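Local coordinates for malonyl CoA-acyl carrier protein transacylase (Staphylococcus aureus, PDB 3IM9) that catalyses transfer of the malonyl group from malonyl-CoA to holo acyl carrier protein, supplying malonyl-ACP for fatty acid biosynthesis, at residues 106-111 with 226-232; 91-95 with 266-270; 29-34 with 304-308. One frame throughout, in Å; residues are numbered along the deposited sequence.

Contact 1 of 3, residues 106-111 with 226-232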
# COMPACT_ATOMS: atom_id res chain seq x y z
N ALA A 106 5.72 -2.80 -11.41
CA ALA A 106 4.94 -3.69 -12.29
C ALA A 106 4.71 -2.99 -13.69
O ALA A 106 4.81 -3.66 -14.76
CB ALA A 106 3.58 -4.07 -11.67
N ALA A 107 4.48 -1.68 -13.64
CA ALA A 107 4.10 -0.89 -14.85
C ALA A 107 5.36 -0.27 -15.45
O ALA A 107 5.22 0.52 -16.41
CB ALA A 107 3.12 0.21 -14.43
N ASP A 108 6.55 -0.60 -14.97
CA ASP A 108 7.80 -0.08 -15.53
C ASP A 108 7.96 1.42 -15.45
O ASP A 108 8.81 2.03 -16.14
CB ASP A 108 7.91 -0.55 -17.01
CG ASP A 108 8.39 -2.01 -17.09
OD1 ASP A 108 8.90 -2.54 -16.03
OD2 ASP A 108 8.19 -2.66 -18.16
N VAL A 109 7.25 2.02 -14.49
CA VAL A 109 7.58 3.40 -14.10
C VAL A 109 8.94 3.52 -13.48
O VAL A 109 9.66 4.49 -13.64
CB VAL A 109 6.43 3.96 -13.18
CG1 VAL A 109 6.87 5.31 -12.66
CG2 VAL A 109 5.11 3.97 -13.90
N LEU A 110 9.26 2.58 -12.60
CA LEU A 110 10.50 2.54 -11.90
C LEU A 110 11.07 1.12 -12.05
O LEU A 110 10.30 0.17 -12.06
CB LEU A 110 10.34 2.76 -10.38
CG LEU A 110 9.93 4.18 -9.98
CD1 LEU A 110 9.64 4.12 -8.42
CD2 LEU A 110 11.02 5.27 -10.26
N SER A 111 12.39 1.04 -12.11
CA SER A 111 13.04 -0.29 -12.03
C SER A 111 12.97 -0.78 -10.54
O SER A 111 12.86 0.09 -9.59
CB SER A 111 14.52 -0.24 -12.45
OG SER A 111 15.33 0.51 -11.53
N GLU A 226 15.38 7.93 -12.53
CA GLU A 226 14.64 8.19 -13.75
C GLU A 226 13.26 7.56 -13.63
O GLU A 226 13.11 6.39 -13.32
CB GLU A 226 15.42 7.56 -14.92
CG GLU A 226 14.64 7.62 -16.20
CD GLU A 226 15.39 6.92 -17.34
OE1 GLU A 226 14.77 5.99 -17.96
OE2 GLU A 226 16.59 7.30 -17.57
N TRP A 227 12.22 8.36 -13.80
CA TRP A 227 10.87 7.90 -13.81
C TRP A 227 10.39 7.79 -15.25
O TRP A 227 10.65 8.70 -16.10
CB TRP A 227 9.96 8.89 -13.08
CG TRP A 227 10.30 8.98 -11.62
CD1 TRP A 227 11.48 9.34 -11.06
CD2 TRP A 227 9.41 8.62 -10.54
NE1 TRP A 227 11.39 9.25 -9.64
CE2 TRP A 227 10.13 8.80 -9.34
CE3 TRP A 227 8.08 8.17 -10.51
CZ2 TRP A 227 9.55 8.54 -8.06
CZ3 TRP A 227 7.49 7.94 -9.21
CH2 TRP A 227 8.26 8.11 -8.04
N ARG A 228 9.72 6.70 -15.57
CA ARG A 228 9.16 6.49 -16.90
C ARG A 228 7.71 6.50 -16.96
O ARG A 228 7.02 6.26 -15.94
CB ARG A 228 9.69 5.15 -17.47
CG ARG A 228 11.20 5.18 -17.68
CD ARG A 228 11.70 3.86 -18.20
NE ARG A 228 11.48 2.79 -17.23
CZ ARG A 228 12.23 2.54 -16.15
NH1 ARG A 228 13.31 3.28 -15.81
NH2 ARG A 228 11.91 1.51 -15.39
N ASP A 229 7.13 6.66 -18.14
CA ASP A 229 5.68 6.50 -18.28
C ASP A 229 5.25 5.07 -17.91
O ASP A 229 6.06 4.14 -18.01
CB ASP A 229 5.23 6.84 -19.70
CG ASP A 229 5.31 8.32 -20.00
OD1 ASP A 229 5.21 9.13 -19.05
OD2 ASP A 229 5.47 8.68 -21.18
N ALA A 230 4.00 4.87 -17.50
CA ALA A 230 3.54 3.52 -17.11
C ALA A 230 3.11 2.77 -18.40
O ALA A 230 2.40 3.38 -19.26
CB ALA A 230 2.33 3.67 -16.16
N LYS A 231 3.38 1.47 -18.45
CA LYS A 231 2.93 0.66 -19.56
C LYS A 231 1.45 0.29 -19.53
O LYS A 231 0.85 -0.08 -20.56
CB LYS A 231 3.82 -0.59 -19.63
CG LYS A 231 5.22 -0.38 -20.22
CD LYS A 231 5.97 -1.77 -20.27
CE LYS A 231 7.36 -1.78 -20.96
NZ LYS A 231 8.01 -0.50 -20.79
N PHE A 232 0.78 0.46 -18.37
CA PHE A 232 -0.68 0.29 -18.25
C PHE A 232 -0.99 1.20 -17.02
O PHE A 232 -0.05 1.50 -16.25
CB PHE A 232 -1.13 -1.19 -18.08
CG PHE A 232 -0.27 -1.98 -17.11
CD1 PHE A 232 0.86 -2.69 -17.56
CD2 PHE A 232 -0.54 -1.98 -15.70
CE1 PHE A 232 1.67 -3.41 -16.70
CE2 PHE A 232 0.32 -2.70 -14.83
CZ PHE A 232 1.43 -3.36 -15.26
O HOH W 1 8.04 2.38 -19.05
O HOH W 2 13.51 3.66 -12.74

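Contact 2 of 3, residues 91-95 with 266-270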
# COMPACT_ATOMS: atom_id res chain seq x y z
N ASP A 91 -4.48 -5.32 -17.08
CA ASP A 91 -5.01 -4.12 -17.72
C ASP A 91 -4.75 -2.85 -16.88
O ASP A 91 -4.55 -1.74 -17.43
CB ASP A 91 -6.47 -4.33 -17.94
CG ASP A 91 -6.74 -5.56 -18.82
OD1 ASP A 91 -6.28 -5.46 -20.02
OD2 ASP A 91 -7.43 -6.49 -18.38
N PHE A 92 -4.61 -3.04 -15.53
CA PHE A 92 -4.40 -1.89 -14.64
C PHE A 92 -3.72 -2.47 -13.38
O PHE A 92 -3.61 -3.69 -13.17
CB PHE A 92 -5.76 -1.36 -14.09
CG PHE A 92 -6.71 -0.83 -15.20
CD1 PHE A 92 -7.67 -1.71 -15.67
CD2 PHE A 92 -6.59 0.46 -15.69
CE1 PHE A 92 -8.56 -1.31 -16.72
CE2 PHE A 92 -7.49 0.89 -16.70
CZ PHE A 92 -8.45 -0.03 -17.18
N THR A 93 -3.29 -1.52 -12.54
CA THR A 93 -2.72 -1.94 -11.24
C THR A 93 -3.01 -0.85 -10.23
O THR A 93 -3.24 0.33 -10.56
CB THR A 93 -1.20 -2.17 -11.40
OG1 THR A 93 -0.67 -2.64 -10.15
CG2 THR A 93 -0.45 -0.95 -11.79
N MET A 94 -2.95 -1.26 -8.96
CA MET A 94 -2.97 -0.30 -7.81
C MET A 94 -2.36 -0.99 -6.63
O MET A 94 -2.22 -2.21 -6.61
CB MET A 94 -4.41 0.19 -7.44
CG MET A 94 -5.31 -0.90 -6.93
SD MET A 94 -6.83 -0.31 -6.23
CE MET A 94 -7.63 -1.88 -6.10
N GLY A 95 -1.92 -0.20 -5.67
CA GLY A 95 -1.35 -0.82 -4.42
C GLY A 95 -1.60 0.11 -3.26
O GLY A 95 -1.73 1.35 -3.44
N SER A 266 -10.67 3.96 -5.56
CA SER A 266 -9.79 3.33 -6.58
C SER A 266 -10.36 1.97 -6.98
O SER A 266 -10.31 1.64 -8.23
CB SER A 266 -8.42 3.11 -6.01
OG SER A 266 -7.77 4.33 -5.69
N THR A 267 -10.82 1.14 -6.04
CA THR A 267 -11.44 -0.12 -6.35
C THR A 267 -12.68 0.12 -7.24
O THR A 267 -12.85 -0.60 -8.29
CB THR A 267 -11.84 -0.89 -5.09
OG1 THR A 267 -10.64 -1.16 -4.34
CG2 THR A 267 -12.45 -2.26 -5.44
N GLU A 268 -13.48 1.09 -6.85
CA GLU A 268 -14.75 1.38 -7.60
C GLU A 268 -14.42 1.86 -9.02
O GLU A 268 -15.09 1.44 -10.00
CB GLU A 268 -15.57 2.37 -6.84
CG GLU A 268 -16.14 1.65 -5.58
CD GLU A 268 -17.06 2.52 -4.74
OE1 GLU A 268 -16.88 3.75 -4.82
OE2 GLU A 268 -17.84 1.87 -3.97
N TRP A 269 -13.36 2.64 -9.19
CA TRP A 269 -13.01 3.20 -10.50
C TRP A 269 -12.61 2.04 -11.38
O TRP A 269 -12.98 1.98 -12.56
CB TRP A 269 -11.89 4.19 -10.35
CG TRP A 269 -11.56 4.89 -11.65
CD1 TRP A 269 -12.08 6.11 -12.09
CD2 TRP A 269 -10.58 4.50 -12.63
NE1 TRP A 269 -11.48 6.49 -13.28
CE2 TRP A 269 -10.57 5.51 -13.65
CE3 TRP A 269 -9.74 3.35 -12.77
CZ2 TRP A 269 -9.71 5.42 -14.77
CZ3 TRP A 269 -8.88 3.27 -13.87
CH2 TRP A 269 -8.89 4.31 -14.85
N LEU A 270 -11.91 1.05 -10.81
CA LEU A 270 -11.44 -0.02 -11.62
C LEU A 270 -12.58 -0.88 -12.02
O LEU A 270 -12.66 -1.29 -13.22
CB LEU A 270 -10.43 -0.88 -10.77
CG LEU A 270 -9.08 -0.21 -10.85
CD1 LEU A 270 -8.12 -0.89 -9.79
CD2 LEU A 270 -8.42 -0.29 -12.21

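Contact 3 of 3, residues 29-34 with 304-308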
# COMPACT_ATOMS: atom_id res chain seq x y z
N ASP A 29 10.24 -19.08 0.89
CA ASP A 29 10.01 -20.16 -0.02
C ASP A 29 10.49 -19.88 -1.42
O ASP A 29 10.69 -20.85 -2.23
CB ASP A 29 8.55 -20.57 0.02
CG ASP A 29 7.56 -19.42 -0.39
OD1 ASP A 29 6.47 -19.76 -0.91
OD2 ASP A 29 7.96 -18.26 -0.16
N LEU A 30 10.62 -18.61 -1.79
CA LEU A 30 11.09 -18.27 -3.15
C LEU A 30 12.60 -18.39 -3.29
O LEU A 30 13.11 -18.68 -4.37
CB LEU A 30 10.63 -16.81 -3.46
CG LEU A 30 9.10 -16.60 -3.50
CD1 LEU A 30 8.90 -15.08 -3.57
CD2 LEU A 30 8.47 -17.29 -4.69
N PHE A 31 13.31 -18.01 -2.22
CA PHE A 31 14.74 -17.75 -2.33
C PHE A 31 15.46 -19.07 -2.70
O PHE A 31 15.36 -20.11 -1.97
CB PHE A 31 15.28 -17.14 -1.02
CG PHE A 31 16.63 -16.67 -1.11
CD1 PHE A 31 17.61 -17.07 -0.19
CD2 PHE A 31 16.99 -15.69 -2.10
CE1 PHE A 31 18.94 -16.49 -0.32
CE2 PHE A 31 18.25 -15.13 -2.18
CZ PHE A 31 19.25 -15.53 -1.27
N ASN A 32 16.24 -18.95 -3.79
CA ASN A 32 16.97 -20.14 -4.36
C ASN A 32 16.09 -21.24 -4.84
O ASN A 32 16.62 -22.34 -5.05
CB ASN A 32 18.01 -20.68 -3.36
CG ASN A 32 19.13 -19.63 -3.09
OD1 ASN A 32 19.56 -18.95 -4.04
ND2 ASN A 32 19.56 -19.47 -1.85
N ASN A 33 14.79 -20.99 -4.99
CA ASN A 33 13.85 -21.95 -5.58
C ASN A 33 13.19 -21.49 -6.85
O ASN A 33 12.36 -22.20 -7.42
CB ASN A 33 12.76 -22.35 -4.52
CG ASN A 33 13.38 -23.09 -3.34
OD1 ASN A 33 14.11 -24.07 -3.55
ND2 ASN A 33 13.11 -22.64 -2.09
N ASN A 34 13.44 -20.25 -7.22
CA ASN A 34 12.94 -19.71 -8.44
C ASN A 34 13.89 -18.69 -8.93
O ASN A 34 14.24 -17.77 -8.17
CB ASN A 34 11.52 -19.13 -8.23
CG ASN A 34 10.96 -18.52 -9.49
OD1 ASN A 34 11.33 -17.39 -9.86
ND2 ASN A 34 10.18 -19.30 -10.22
N GLN A 304 0.64 -15.64 -2.96
CA GLN A 304 1.44 -15.42 -1.72
C GLN A 304 2.73 -16.25 -1.74
O GLN A 304 3.76 -15.82 -1.22
CB GLN A 304 0.63 -15.77 -0.47
CG GLN A 304 -0.60 -14.92 -0.26
CD GLN A 304 -1.38 -15.35 0.94
OE1 GLN A 304 -2.62 -15.44 0.90
NE2 GLN A 304 -0.71 -15.51 2.02
N THR A 305 2.64 -17.45 -2.36
CA THR A 305 3.76 -18.40 -2.22
C THR A 305 4.28 -18.85 -3.55
O THR A 305 3.62 -18.66 -4.57
CB THR A 305 3.18 -19.67 -1.51
OG1 THR A 305 2.22 -20.33 -2.33
CG2 THR A 305 2.52 -19.33 -0.10
N LEU A 306 5.41 -19.56 -3.48
CA LEU A 306 5.96 -20.23 -4.69
C LEU A 306 4.94 -21.23 -5.23
O LEU A 306 4.78 -21.33 -6.46
CB LEU A 306 7.27 -20.91 -4.31
CG LEU A 306 7.92 -21.57 -5.54
CD1 LEU A 306 8.22 -20.58 -6.70
CD2 LEU A 306 9.15 -22.23 -4.99
N GLU A 307 4.21 -21.95 -4.35
CA GLU A 307 3.19 -22.86 -4.84
C GLU A 307 2.06 -22.14 -5.58
O GLU A 307 1.54 -22.64 -6.61
CB GLU A 307 2.57 -23.76 -3.73
CG GLU A 307 3.62 -24.72 -3.16
CD GLU A 307 4.13 -25.68 -4.20
OE1 GLU A 307 3.30 -26.45 -4.72
OE2 GLU A 307 5.35 -25.66 -4.45
N ASP A 308 1.68 -20.94 -5.13
CA ASP A 308 0.68 -20.18 -5.86
C ASP A 308 1.22 -19.74 -7.23
O ASP A 308 0.44 -19.73 -8.17
CB ASP A 308 0.35 -18.86 -5.12
CG ASP A 308 -0.39 -19.11 -3.79
OD1 ASP A 308 -1.03 -20.17 -3.64
OD2 ASP A 308 -0.33 -18.28 -2.87
O HOH W 3 5.77 -22.25 -1.55

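Contact 1 of 3, residues 106-111 with 226-232
Two stretches of irregular chain, 106-111 and 226-232, run side by side and are joined by two backbone hydrogen bonds. Lys-231 N donates to Ala-107 O (2.9 Å) and Arg-228 N to Val-109 O (2.9 Å), both nearly straight. Between them, Asp-108 O takes a weak bond from Arg-228 NE (3.0 Å) and a hydrogen bond from water 1 (3.0 Å), which also donates to Asp-229 O (2.8 Å) and accepts a weak bond from Lys-231 NZ (3.4 Å). Water 2 accepts from Ser-111 N (2.9 Å) and donates to Glu-226 O (2.8 Å), bridging the two backbones; Arg-228 NH1 gives it a weak bond (3.1 Å) and forms a long salt bridge with Glu-226 OE1 (3.8 Å). Buried Arg-228 O has no conventional partner, just a CA-H...O contact from Val-109 CA (3.4 Å). Asp-108 OD2 forms a salt bridge with NZ of the long, exposed Lys-231 (3.4 Å). Deeper, small Ala-107 lets its CB settle over the face of the Phe-232 ring (4.2 Å to the centroid), and Leu-110 CD2 sits likewise over the five-membered ring of Trp-227 (3.8 Å). Val-109 CG2 meets Ala-230 CB (3.6 Å). The Trp-227 indole NH is satisfied by Ile-222 O, and Asp-229 OD1 by Lys-246 N. This loop-to-loop packing, away from the probable active site, joins the link between helices 99-106 and 112-128, the latter capped by Ser-111 OG on Asp-114 N, to the chain entering strand 234-235; helix 246-256 packs on Val-109, Trp-227 and Ala-230, and strand 11-16 touches Ala-106.

Contact 2 of 3, residues 91-95 with 266-270
Met-94, Leu-270 and Phe-92 bury the most surface where strand 92-95 packs against helix 263-272. The short axes run almost antiparallel (170°) and approach to 10.1 Å, a spacing that large apolar side chains must fill. Met-94 and Phe-92, two apart on the strand, both point toward the helix, whereas Thr-93 between them points away. The long, unbranched Met-94 reaches furthest along the helix: its SD lies 3.8 Å from Ser-266 CB and 3.8 Å from Leu-270 CD1, and its CE is 3.6 Å from Thr-267 OG1. That hydroxyl and the one of Ser-266 are bonded to Phe-263 O, in the first turn of the helix, and Gln-262 O, just before it, so these small polar residues tolerate a buried, apolar setting. Leu-270 points at the strand, with CD2 3.4 Å from Phe-92 CB. At the Phe-92 end, the edge of Trp-269 approaches the face of Phe-92 in an offset edge-to-face pair, centroids 5.8 Å apart and planes at 88°. Strand 92-95 is an outermost strand of a parallel sheet and runs to Gly-95, the first glycine of a GxSxG pattern consistent with a nucleophile elbow bearing the probable catalytic Ser-97: helix-on-sheet packing characteristic of an alpha/beta acyltransferase core.

Contact 3 of 3, residues 29-34 with 304-308
A capping box opens helix 306-312, and the turn at 29-34 adds a further acceptor to its first turn. Within the box Thr-305, the N-cap, accepts from Asp-308 N at OG1 (2.9 Å), while Asp-308 OD2 accepts in return from Thr-305 N (3.1 Å) and also from Gln-304 N (2.8 Å). These bonds leave Leu-306 N to be met from across the contact: it donates to Asp-29 OD1 (2.8 Å), and water 3 bridges that same oxygen (2.7 Å) to Glu-307 N (3.2 Å). A short, negatively charged aspartate suits the amide-rich start of a helix. Leu-306 buries the most surface, its CB meeting Leu-30 CD2 (3.8 Å), its CD2 Asn-33 CB (3.6 Å) and its CD1 Asn-34 CB (3.9 Å). The turn holds its shape through Asn-33 ND2 to Asp-29 O (3.0 Å) and Asn-33 N to Leu-30 O (2.9 Å). Leu-30 also packs on helix 67-84, and Asn-34 OD1 caps helix 35-47 at Ala-37 N. This is peripheral packing: a capping box on the C-terminal helix, just after edge strand 299-303.

Overall arrangement
Along the chain the contacts are nested: contact 3 joins its near-terminal ends, contact 2 closes a shorter loop inside it, and contact 1 lies within that. Contacts 1 and 2 are neighbours, with centres 16 Å apart, and they meet where Phe-232 packs on strand 92-95, its CE2 3.6 Å from Thr-93 CG2. Contact 3 stands apart, its centre about 25 Å from that of contact 1 and 26 Å from that of contact 2. In the four-stranded parallel sheet, contact 2 uses outermost strand 92-95, which leads to the probable nucleophile, and Ala-106 of contact 1 touches its neighbour, strand 11-16. The 304-308 half of contact 3 follows the other edge strand, 299-303, tying the C-terminal helix to the 29-34 turn.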